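Local coordinates for protein malyl-CoA lyase/beta-methylmalyl-CoA lyase (Methylobacterium extorquens, PDB 5UGR) that belongs to the HpcH/HpaI aldolase/citrate lyase family of TIM-barrel enzymes, assembling as a hexamer whose chains carry a magnesium ion between acidic side chains, at residues 4-9 / 218-223; 18-23 / 37-42; 27-32 / 64-69; 279-284 / 296-301. All blocks are in the same frame, centred on the assembly; numbering follows the deposited sequence. Where two conformers were deposited one is given.

In the fold
Interactions 1, 2 and 3 tie the chain together around one eight-stranded parallel barrel, and interaction 4 packs helix 272-291 against a C-terminal hairpin outside it. Interactions 2 and 3 are neighbours, their centres about 10 Å apart: the first joins strands 16-21 and 38-42, the second packs helix 25-32, which connects those strands, against the end of helix 52-65. Both are nested in sequence inside the loop closed by interaction 1, which lays the N-terminal residues on the far side of the chain's centre, about 26 Å from interaction 2 between centres. Interaction 4 follows in series, about 21 Å from interaction 1 between centres, and both touch a second subunit.

Interaction 1. Residues 4-9 / 218-223; sequences TLIQQA and RAYGLR
Ala9 and Gly221 join the N-terminal segment, which has no regular structure, to the turn where helix 207-220 of the TIM barrel gives way to strand 223-226. Gly221 is the first residue beyond the helix to leave helical angles, with phi at 86°. The tight part lies here. Ala9 N donates to Gly221 O at 2.9 Å in a nearly straight bond (165°), and the Ala9 methyl rests against the same oxygen, CB to O 3.3 Å. Gly221 has no side chain, and its CA lies against the side-chain amide of Gln8, Gly221 CA to Gln8 OE1 3.7 Å.

Ile6 makes a looser apolar patch. Its CG1 lies beside the backbone N (chi1 -47°) and points at Ala219 O, while CG2 leans on the carbonyl of Tyr220. Its outermost atom, CD1, meets the phenol ring at the edge, 3.9 Å from Tyr220 CD1, and the two side chains cross obliquely. The hydroxyl of that ring bonds to Asn147 of a second subunit, while the carbonyl of Ile6 is held by Arg309 of its own chain.

Water fills the polar side of the junction. One molecule sits between the carbonyl oxygens of Gln7 and Tyr220, and another lies close to both Gln8 OE1 and Arg218 O. The third accepts from Arg218 NH1, in the guanidinium plane, and more weakly from Gln8 NE2. That water in turn donates to Leu222 O, its oxygen 2.8 Å from the carbonyl oxygen.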
# COMPACT_ATOMS: atom_id res chain seq x y z
N THR A 4 -6.24 12.33 13.13
CA THR A 4 -5.15 11.41 13.41
C THR A 4 -4.13 12.06 14.31
O THR A 4 -3.60 13.12 13.98
CB THR A 4 -4.56 10.93 12.08
OG1 THR A 4 -5.55 10.16 11.36
CG2 THR A 4 -3.36 10.02 12.29
N LEU A 5 -3.84 11.41 15.44
CA LEU A 5 -2.97 11.95 16.50
C LEU A 5 -1.80 11.04 16.72
O LEU A 5 -1.98 9.79 16.87
CB LEU A 5 -3.80 12.05 17.76
CG LEU A 5 -3.16 12.57 18.99
CD1 LEU A 5 -2.71 14.00 18.78
CD2 LEU A 5 -4.10 12.44 20.18
N ILE A 6 -0.61 11.66 16.79
CA ILE A 6 0.66 10.95 17.01
C ILE A 6 1.19 11.21 18.47
O ILE A 6 0.95 12.25 19.09
CB ILE A 6 1.70 11.36 15.91
CG1 ILE A 6 1.12 11.34 14.44
CG2 ILE A 6 2.89 10.41 15.94
CD1 ILE A 6 0.62 10.06 13.79
N GLN A 7 1.68 10.20 19.10
CA GLN A 7 2.33 10.38 20.39
C GLN A 7 3.83 10.75 20.25
O GLN A 7 4.49 10.14 19.46
CB GLN A 7 2.21 9.10 21.17
CG GLN A 7 2.68 9.22 22.60
CD GLN A 7 2.38 7.94 23.33
OE1 GLN A 7 1.27 7.42 23.25
NE2 GLN A 7 3.36 7.40 24.01
N GLN A 8 4.28 11.79 20.95
CA GLN A 8 5.65 12.18 20.93
C GLN A 8 6.52 11.05 21.57
O GLN A 8 6.14 10.36 22.51
CB GLN A 8 5.93 13.53 21.63
CG GLN A 8 5.31 14.77 20.93
CD GLN A 8 5.92 15.15 19.59
OE1 GLN A 8 5.22 15.30 18.61
NE2 GLN A 8 7.22 15.31 19.55
N ALA A 9 7.70 10.89 21.01
CA ALA A 9 8.70 10.04 21.65
C ALA A 9 9.10 10.57 23.01
O ALA A 9 9.01 11.75 23.31
CB ALA A 9 9.92 9.89 20.75
N ARG A 218 9.12 15.26 12.41
CA ARG A 218 8.13 16.16 13.05
C ARG A 218 6.70 15.67 12.85
O ARG A 218 5.82 15.95 13.67
CB ARG A 218 8.34 17.61 12.61
CG ARG A 218 9.65 18.19 13.10
CD ARG A 218 9.61 18.42 14.58
NE ARG A 218 10.79 19.14 15.07
CZ ARG A 218 11.31 18.98 16.30
NH1 ARG A 218 10.82 18.08 17.13
NH2 ARG A 218 12.36 19.68 16.66
N ALA A 219 6.44 14.92 11.75
CA ALA A 219 5.14 14.33 11.54
C ALA A 219 4.88 13.24 12.58
O ALA A 219 3.76 13.14 13.07
CB ALA A 219 5.05 13.72 10.17
N TYR A 220 5.91 12.48 12.94
CA TYR A 220 5.74 11.23 13.65
C TYR A 220 6.37 11.20 15.05
O TYR A 220 6.49 10.11 15.65
CB TYR A 220 6.13 10.07 12.75
CG TYR A 220 5.26 10.00 11.51
CD1 TYR A 220 3.87 9.82 11.63
CD2 TYR A 220 5.79 10.13 10.25
CE1 TYR A 220 3.08 9.79 10.50
CE2 TYR A 220 5.00 10.09 9.11
CZ TYR A 220 3.64 9.90 9.23
OH TYR A 220 2.82 9.88 8.11
N GLY A 221 6.69 12.40 15.58
CA GLY A 221 7.04 12.55 17.00
C GLY A 221 8.50 12.32 17.39
O GLY A 221 8.77 12.06 18.57
N LEU A 222 9.38 12.35 16.41
CA LEU A 222 10.80 12.08 16.62
C LEU A 222 11.66 13.34 16.66
O LEU A 222 11.31 14.36 16.11
CB LEU A 222 11.32 11.18 15.51
CG LEU A 222 10.49 9.96 15.14
CD1 LEU A 222 11.10 9.18 13.98
CD2 LEU A 222 10.22 9.06 16.32
N ARG A 223 12.87 13.21 17.24
CA ARG A 223 13.88 14.28 17.25
C ARG A 223 14.67 14.26 15.93
O ARG A 223 15.29 13.24 15.65
CB ARG A 223 14.84 14.11 18.43
CG ARG A 223 14.19 14.03 19.80
CD ARG A 223 15.23 13.99 20.90
NE ARG A 223 15.97 12.76 21.02
CZ ARG A 223 15.55 11.68 21.70
NH1 ARG A 223 16.39 10.61 21.81
NH2 ARG A 223 14.33 11.63 22.23
O HOH W 1 6.89 9.15 18.27
O HOH W 2 8.97 15.78 16.75
O HOH W 3 6.26 15.38 16.23

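Interaction 2. Residues 18-23 / 37-42; sequences LAVPGS and DVIFLD
Leu18 to Pro21 and Val38 to Asp42 run side by side as parallel strands, their axes 4.6 Å apart at the closest and turned by 25°, the first two staves of the TIM barrel and the two ends of a beta-alpha-beta crossover. Five backbone bonds join them: Leu18 N to Val38 O, Phe40 N to Leu18 O, Val20 N to Phe40 O, Asp42 N to Val20 O, and Gly22 N to Asp42 O.

Leu18, Val20, Ile39 and Leu41 point outward to helix 25-32. Val20 CG2 meets Ile39 CG2 at 3.8 Å, and Leu41 CD2 reaches back to Val20 CB at 4.1 Å. Both Val20 and Ile39 touch Ser31 of the connecting helix.

The other face looks into the barrel. With CG between the backbone N and the carbonyl carbon (chi1 74°), the Phe40 ring is turned back to the neighbouring strand and presents a face to Ala19, whose CA stands 4.0 Å from the ring centroid and close to the normal, a CH-pi contact. Trp254 meets the same ring edge-to-face. The side chain of Asp42 lies about 8 Å from a bound magnesium ion, its carboxylate held by a salt bridge to Arg76 and by the backbone N atoms of Glu44 and Ala46. On this inner face the closest apolar approach is at the ring tip, where Phe40 CZ lies 3.4 Å from Ala19 CB.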
# COMPACT_ATOMS: atom_id res chain seq x y z
N LEU A 18 27.86 13.17 20.84
CA LEU A 18 29.29 12.92 20.67
C LEU A 18 29.54 11.48 20.27
O LEU A 18 29.07 10.56 20.95
CB LEU A 18 30.01 13.22 21.99
CG LEU A 18 31.50 12.94 22.06
CD1 LEU A 18 32.23 13.95 21.20
CD2 LEU A 18 32.00 13.00 23.48
N ALA A 19 30.30 11.31 19.20
CA ALA A 19 30.74 10.03 18.69
C ALA A 19 32.07 9.64 19.31
O ALA A 19 33.02 10.41 19.21
CB ALA A 19 30.91 10.12 17.20
N VAL A 20 32.14 8.45 19.89
CA VAL A 20 33.38 8.00 20.54
C VAL A 20 33.71 6.57 20.08
O VAL A 20 32.94 5.67 20.35
CB VAL A 20 33.29 8.04 22.06
CG1 VAL A 20 34.67 7.73 22.67
CG2 VAL A 20 32.73 9.34 22.59
N PRO A 21 34.87 6.35 19.44
CA PRO A 21 35.19 5.01 19.02
C PRO A 21 35.42 4.02 20.16
O PRO A 21 36.19 4.31 21.08
CB PRO A 21 36.42 5.15 18.15
CG PRO A 21 36.55 6.58 17.84
CD PRO A 21 35.86 7.33 18.97
N GLY A 22 34.80 2.83 20.04
CA GLY A 22 34.98 1.82 21.10
C GLY A 22 36.37 1.23 21.18
O GLY A 22 36.71 0.48 22.14
N SER A 23 37.13 1.46 20.13
CA SER A 23 38.50 0.99 20.05
C SER A 23 39.46 1.84 20.87
O SER A 23 40.62 1.49 20.94
CB SER A 23 38.95 0.90 18.60
OG SER A 23 38.68 2.13 17.95
N ASP A 37 25.33 16.02 25.58
CA ASP A 37 24.02 15.52 26.06
C ASP A 37 23.86 14.04 25.85
O ASP A 37 23.26 13.32 26.65
CB ASP A 37 22.88 16.24 25.37
CG ASP A 37 22.76 17.75 25.72
OD1 ASP A 37 23.24 18.16 26.81
OD2 ASP A 37 22.09 18.48 24.94
N VAL A 38 24.30 13.60 24.67
CA VAL A 38 24.14 12.22 24.21
C VAL A 38 25.51 11.76 23.75
O VAL A 38 26.22 12.52 23.10
CB VAL A 38 23.16 12.17 22.98
CG1 VAL A 38 23.03 10.77 22.43
CG2 VAL A 38 21.78 12.72 23.32
N ILE A 39 25.88 10.54 24.10
CA ILE A 39 27.12 9.94 23.60
C ILE A 39 26.80 8.62 22.95
O ILE A 39 26.05 7.82 23.53
CB ILE A 39 28.17 9.69 24.75
CG1 ILE A 39 28.64 11.05 25.28
CG2 ILE A 39 29.36 8.86 24.20
CD1 ILE A 39 29.63 10.96 26.45
N PHE A 40 27.34 8.38 21.76
CA PHE A 40 27.34 7.02 21.25
C PHE A 40 28.72 6.45 21.20
O PHE A 40 29.67 7.11 20.77
CB PHE A 40 26.57 6.83 19.91
CG PHE A 40 27.24 7.34 18.66
CD1 PHE A 40 28.21 6.61 18.00
CD2 PHE A 40 26.75 8.48 18.03
CE1 PHE A 40 28.73 7.05 16.80
CE2 PHE A 40 27.24 8.92 16.83
CZ PHE A 40 28.25 8.17 16.20
N LEU A 41 28.81 5.23 21.74
CA LEU A 41 30.01 4.43 21.70
C LEU A 41 29.98 3.58 20.45
O LEU A 41 29.03 2.77 20.27
CB LEU A 41 30.13 3.60 22.98
CG LEU A 41 30.01 4.39 24.30
CD1 LEU A 41 30.19 3.44 25.50
CD2 LEU A 41 31.03 5.57 24.35
N ASP A 42 30.95 3.79 19.57
CA ASP A 42 30.85 3.29 18.21
C ASP A 42 31.51 1.91 18.03
O ASP A 42 32.67 1.68 18.45
CB ASP A 42 31.54 4.31 17.31
CG ASP A 42 31.23 4.12 15.82
OD1 ASP A 42 30.25 3.39 15.48
OD2 ASP A 42 32.00 4.72 15.00

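Interaction 3. Residues 27-32 / 64-69; sequences FMEKSA and NDLDWG
Ala32 on helix 25-32 comes within 4.9 Å of Trp68, CA to CA, while one turn earlier Glu29 lies opposite Leu66, where helix 52-65 has just left helical angles. These two helices follow the first and second barrel strands, so the contact joins neighbouring elements of the outer layer of the TIM barrel.

The indole of Trp68 is the platform. Ala32 CB stands over one face of its six-membered ring, 3.9 Å from the centroid, in a CH-pi contact, and Leu66 CB lies over the same face toward the rim. Leu66 CG lies beside its own backbone N (chi1 -68°), and its CD1 goes on to press against the helix backbone at Glu29 CA, 3.7 Å away. The Ala32 methyl is also stopped by the carbonyl of Asp67, with CB 3.5 Å from O.

At the indole's edge, in plane, Ser31 OG approaches Trp68 CZ3 to 3.4 Å. Met28 O lies near Trp68 CH2, and Ser31 OG gives its proton to that same Met28 O, at 2.7 Å. The indole NE1 donates to Ala62 O in helix 52-65, which pins the ring from its other end. Beyond it, Asp67 OD1 accepts from Gly69 N in an Asx turn.

The join between segments is thus apolar and CH-pi in character: the serine hydroxyl, indole N-H and Asp67 OD1 all bond within or just beside their own segments, and fit rather than polar bonding brings helix and loop together.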
# COMPACT_ATOMS: atom_id res chain seq x y z
N PHE A 27 39.85 7.56 25.12
CA PHE A 27 38.90 8.54 24.61
C PHE A 27 37.56 8.31 25.27
O PHE A 27 36.86 9.28 25.66
CB PHE A 27 38.82 8.43 23.11
CG PHE A 27 40.03 8.99 22.37
CD1 PHE A 27 41.18 9.43 23.03
CD2 PHE A 27 40.03 9.01 20.94
CE1 PHE A 27 42.28 9.91 22.31
CE2 PHE A 27 41.12 9.50 20.24
CZ PHE A 27 42.24 9.95 20.93
N MET A 28 37.17 7.05 25.46
CA MET A 28 35.90 6.82 26.18
C MET A 28 35.90 7.38 27.58
O MET A 28 34.93 8.03 28.02
CB MET A 28 35.42 5.37 26.21
CG MET A 28 35.07 4.86 24.82
SD MET A 28 34.22 3.26 24.80
CE MET A 28 35.61 2.17 25.10
N GLU A 29 36.99 7.15 28.29
CA GLU A 29 37.10 7.72 29.65
C GLU A 29 37.00 9.24 29.67
O GLU A 29 36.28 9.81 30.49
CB GLU A 29 38.38 7.22 30.36
CG GLU A 29 38.49 7.74 31.81
CD GLU A 29 39.49 6.98 32.64
OE1 GLU A 29 39.33 6.97 33.90
OE2 GLU A 29 40.45 6.39 32.04
N LYS A 30 37.75 9.90 28.78
CA LYS A 30 37.72 11.35 28.69
C LYS A 30 36.31 11.80 28.36
O LYS A 30 35.83 12.79 28.90
CB LYS A 30 38.71 11.80 27.63
CG LYS A 30 38.83 13.30 27.42
CD LYS A 30 40.07 13.61 26.56
CE LYS A 30 40.11 15.06 26.04
NZ LYS A 30 39.02 15.40 25.08
N SER A 31 35.60 11.04 27.51
CA SER A 31 34.22 11.48 27.09
C SER A 31 33.20 11.46 28.20
O SER A 31 32.24 12.23 28.19
CB SER A 31 33.71 10.65 25.92
OG SER A 31 33.29 9.35 26.30
N ALA A 32 33.43 10.62 29.22
CA ALA A 32 32.45 10.49 30.28
C ALA A 32 32.32 11.76 31.09
O ALA A 32 31.24 12.01 31.64
CB ALA A 32 32.79 9.33 31.20
N ASN A 64 29.88 -0.25 32.01
CA ASN A 64 29.70 -0.75 33.36
C ASN A 64 30.52 -0.07 34.41
O ASN A 64 30.11 -0.04 35.60
CB ASN A 64 30.01 -2.23 33.33
CG ASN A 64 28.87 -3.03 32.73
OD1 ASN A 64 27.73 -2.56 32.61
ND2 ASN A 64 29.15 -4.24 32.38
N ASP A 65 31.68 0.47 34.02
CA ASP A 65 32.66 1.00 35.01
C ASP A 65 32.76 2.55 35.14
O ASP A 65 33.20 3.05 36.18
CB ASP A 65 34.08 0.50 34.67
CG ASP A 65 34.24 -0.96 34.79
OD1 ASP A 65 33.35 -1.65 35.32
OD2 ASP A 65 35.33 -1.41 34.35
N LEU A 66 32.46 3.26 34.04
CA LEU A 66 32.75 4.69 34.03
C LEU A 66 31.54 5.44 34.54
O LEU A 66 30.41 4.91 34.58
CB LEU A 66 33.08 5.15 32.60
CG LEU A 66 34.38 4.60 32.04
CD1 LEU A 66 34.69 5.10 30.63
CD2 LEU A 66 35.58 4.85 32.97
N ASP A 67 31.76 6.67 34.93
CA ASP A 67 30.67 7.50 35.42
C ASP A 67 30.18 8.42 34.32
O ASP A 67 30.78 9.46 34.04
CB ASP A 67 31.19 8.32 36.61
CG ASP A 67 30.13 9.24 37.23
OD1 ASP A 67 28.96 9.31 36.77
OD2 ASP A 67 30.48 9.88 38.24
N TRP A 68 29.02 8.07 33.75
CA TRP A 68 28.47 8.80 32.63
C TRP A 68 27.45 9.85 33.09
O TRP A 68 26.77 10.53 32.26
CB TRP A 68 27.77 7.81 31.66
CG TRP A 68 28.72 6.79 31.07
CD1 TRP A 68 28.84 5.50 31.47
CD2 TRP A 68 29.68 6.99 30.06
NE1 TRP A 68 29.82 4.89 30.77
CE2 TRP A 68 30.37 5.78 29.89
CE3 TRP A 68 30.06 8.08 29.28
CZ2 TRP A 68 31.34 5.59 28.92
CZ3 TRP A 68 31.05 7.90 28.33
CH2 TRP A 68 31.70 6.65 28.17
N GLY A 69 27.28 10.02 34.39
CA GLY A 69 26.27 10.96 34.81
C GLY A 69 24.87 10.64 34.30
O GLY A 69 24.48 9.47 34.27

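Interaction 4. Residues 279-284 / 296-301; sequences RRILEA and VSLDGR
Arg280 and Asp299 form a two-pronged salt bridge in which the guanidinium meets the carboxylate end-on. Arg280 NH2 donates to Asp299 OD1 at 2.8 Å and Arg280 NH1 to Asp299 OD2 at 2.9 Å, on the syn side of each oxygen. The two planes are only 25° apart, and the arginine chain bends at chi3 (69°), which turns NE out of the extended line of the chain.

Leu298 lies over one face of the same guanidinium, its CD1 3.6 Å from Arg280 NH2. The side chains of Leu298 and Ile281 cross at about a right angle, Leu298 CD2 touching Ile281 CG1 at 3.8 Å. Further along, Ala284 CB rests against both Val296 CG1 and Ser297 O, the latter 3.4 Å away. A water bridges the backbones here, donating to Ala284 O and accepting from Ser297 N.

Strands 296-298 and 301-303 make a beta hairpin, closed by a type I' turn from Leu298 to Arg301. Arg301, the first residue of the returning strand, makes salt bridges to Asp45 and Asp167 of a second subunit, both magnesium ligands there. The hairpin, packed on helix 272-291, thus places Arg301 beside the magnesium site of that subunit.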
# COMPACT_ATOMS: atom_id res chain seq x y z
N ARG A 279 5.59 27.37 28.55
CA ARG A 279 5.14 27.44 29.95
C ARG A 279 3.76 28.06 30.07
O ARG A 279 2.93 27.60 30.86
CB ARG A 279 6.13 28.18 30.86
CG ARG A 279 7.47 27.44 30.98
CD ARG A 279 8.18 27.62 32.30
NE ARG A 279 9.54 27.11 32.28
CZ ARG A 279 9.94 25.88 32.63
NH1 ARG A 279 9.10 24.92 33.06
NH2 ARG A 279 11.25 25.62 32.55
N ARG A 280 3.50 29.02 29.23
CA ARG A 280 2.20 29.68 29.26
C ARG A 280 1.10 28.82 28.69
O ARG A 280 -0.05 28.90 29.13
CB ARG A 280 2.25 30.99 28.48
CG ARG A 280 3.16 32.01 29.20
CD ARG A 280 3.15 33.35 28.52
NE ARG A 280 1.86 34.02 28.66
CZ ARG A 280 1.13 34.51 27.64
NH1 ARG A 280 1.56 34.48 26.41
NH2 ARG A 280 -0.07 35.04 27.86
N ILE A 281 1.45 27.97 27.73
CA ILE A 281 0.53 26.96 27.25
C ILE A 281 0.14 26.01 28.40
O ILE A 281 -1.03 25.69 28.55
CB ILE A 281 1.08 26.23 26.01
CG1 ILE A 281 1.01 27.15 24.78
CG2 ILE A 281 0.31 24.96 25.75
CD1 ILE A 281 1.81 26.65 23.56
N LEU A 282 1.13 25.54 29.15
CA LEU A 282 0.86 24.61 30.26
C LEU A 282 -0.01 25.31 31.33
O LEU A 282 -0.91 24.68 31.87
CB LEU A 282 2.17 24.04 30.86
CG LEU A 282 3.11 23.25 29.93
CD1 LEU A 282 4.06 22.41 30.76
CD2 LEU A 282 2.39 22.44 28.88
N GLU A 283 0.26 26.59 31.59
CA GLU A 283 -0.60 27.27 32.58
C GLU A 283 -2.00 27.50 31.97
O GLU A 283 -2.98 27.34 32.69
CB GLU A 283 0.06 28.52 33.15
CG GLU A 283 1.20 28.26 34.14
CD GLU A 283 0.72 27.74 35.46
OE1 GLU A 283 0.08 28.49 36.19
OE2 GLU A 283 0.99 26.57 35.78
N ALA A 284 -2.11 27.73 30.67
CA ALA A 284 -3.44 27.83 30.04
C ALA A 284 -4.22 26.53 30.11
O ALA A 284 -5.46 26.52 30.23
CB ALA A 284 -3.29 28.26 28.58
N VAL A 296 -8.50 24.78 25.52
CA VAL A 296 -7.44 25.60 26.05
C VAL A 296 -7.28 26.83 25.15
O VAL A 296 -7.24 26.73 23.93
CB VAL A 296 -6.16 24.76 26.09
CG1 VAL A 296 -4.96 25.60 26.52
CG2 VAL A 296 -6.34 23.52 26.96
N SER A 297 -7.17 28.01 25.76
CA SER A 297 -7.05 29.27 25.08
C SER A 297 -5.80 30.00 25.63
O SER A 297 -5.57 30.03 26.86
CB SER A 297 -8.31 30.12 25.49
OG SER A 297 -8.33 31.24 24.78
N LEU A 298 -5.02 30.60 24.77
CA LEU A 298 -3.91 31.48 25.13
C LEU A 298 -3.93 32.68 24.23
O LEU A 298 -3.89 32.56 23.02
CB LEU A 298 -2.59 30.75 24.97
CG LEU A 298 -1.33 31.56 25.36
CD1 LEU A 298 -1.35 31.88 26.83
CD2 LEU A 298 -0.08 30.80 25.05
N ASP A 299 -3.98 33.88 24.83
CA ASP A 299 -3.98 35.13 24.08
C ASP A 299 -5.03 35.12 22.97
O ASP A 299 -4.82 35.60 21.88
CB ASP A 299 -2.59 35.45 23.55
CG ASP A 299 -1.53 35.50 24.63
OD1 ASP A 299 -1.81 35.87 25.78
OD2 ASP A 299 -0.39 35.10 24.36
N GLY A 300 -6.19 34.56 23.28
CA GLY A 300 -7.31 34.58 22.33
C GLY A 300 -7.29 33.53 21.22
O GLY A 300 -8.08 33.61 20.27
N ARG A 301 -6.40 32.54 21.35
CA ARG A 301 -6.24 31.50 20.37
C ARG A 301 -6.43 30.14 21.02
O ARG A 301 -5.85 29.84 22.06
CB ARG A 301 -4.86 31.55 19.72
CG ARG A 301 -4.78 30.64 18.54
CD ARG A 301 -3.52 30.91 17.75
NE ARG A 301 -3.48 29.94 16.65
CZ ARG A 301 -2.43 29.71 15.91
NH1 ARG A 301 -1.29 30.41 16.11
NH2 ARG A 301 -2.50 28.77 14.98
O HOH W 4 -7.24 28.16 28.81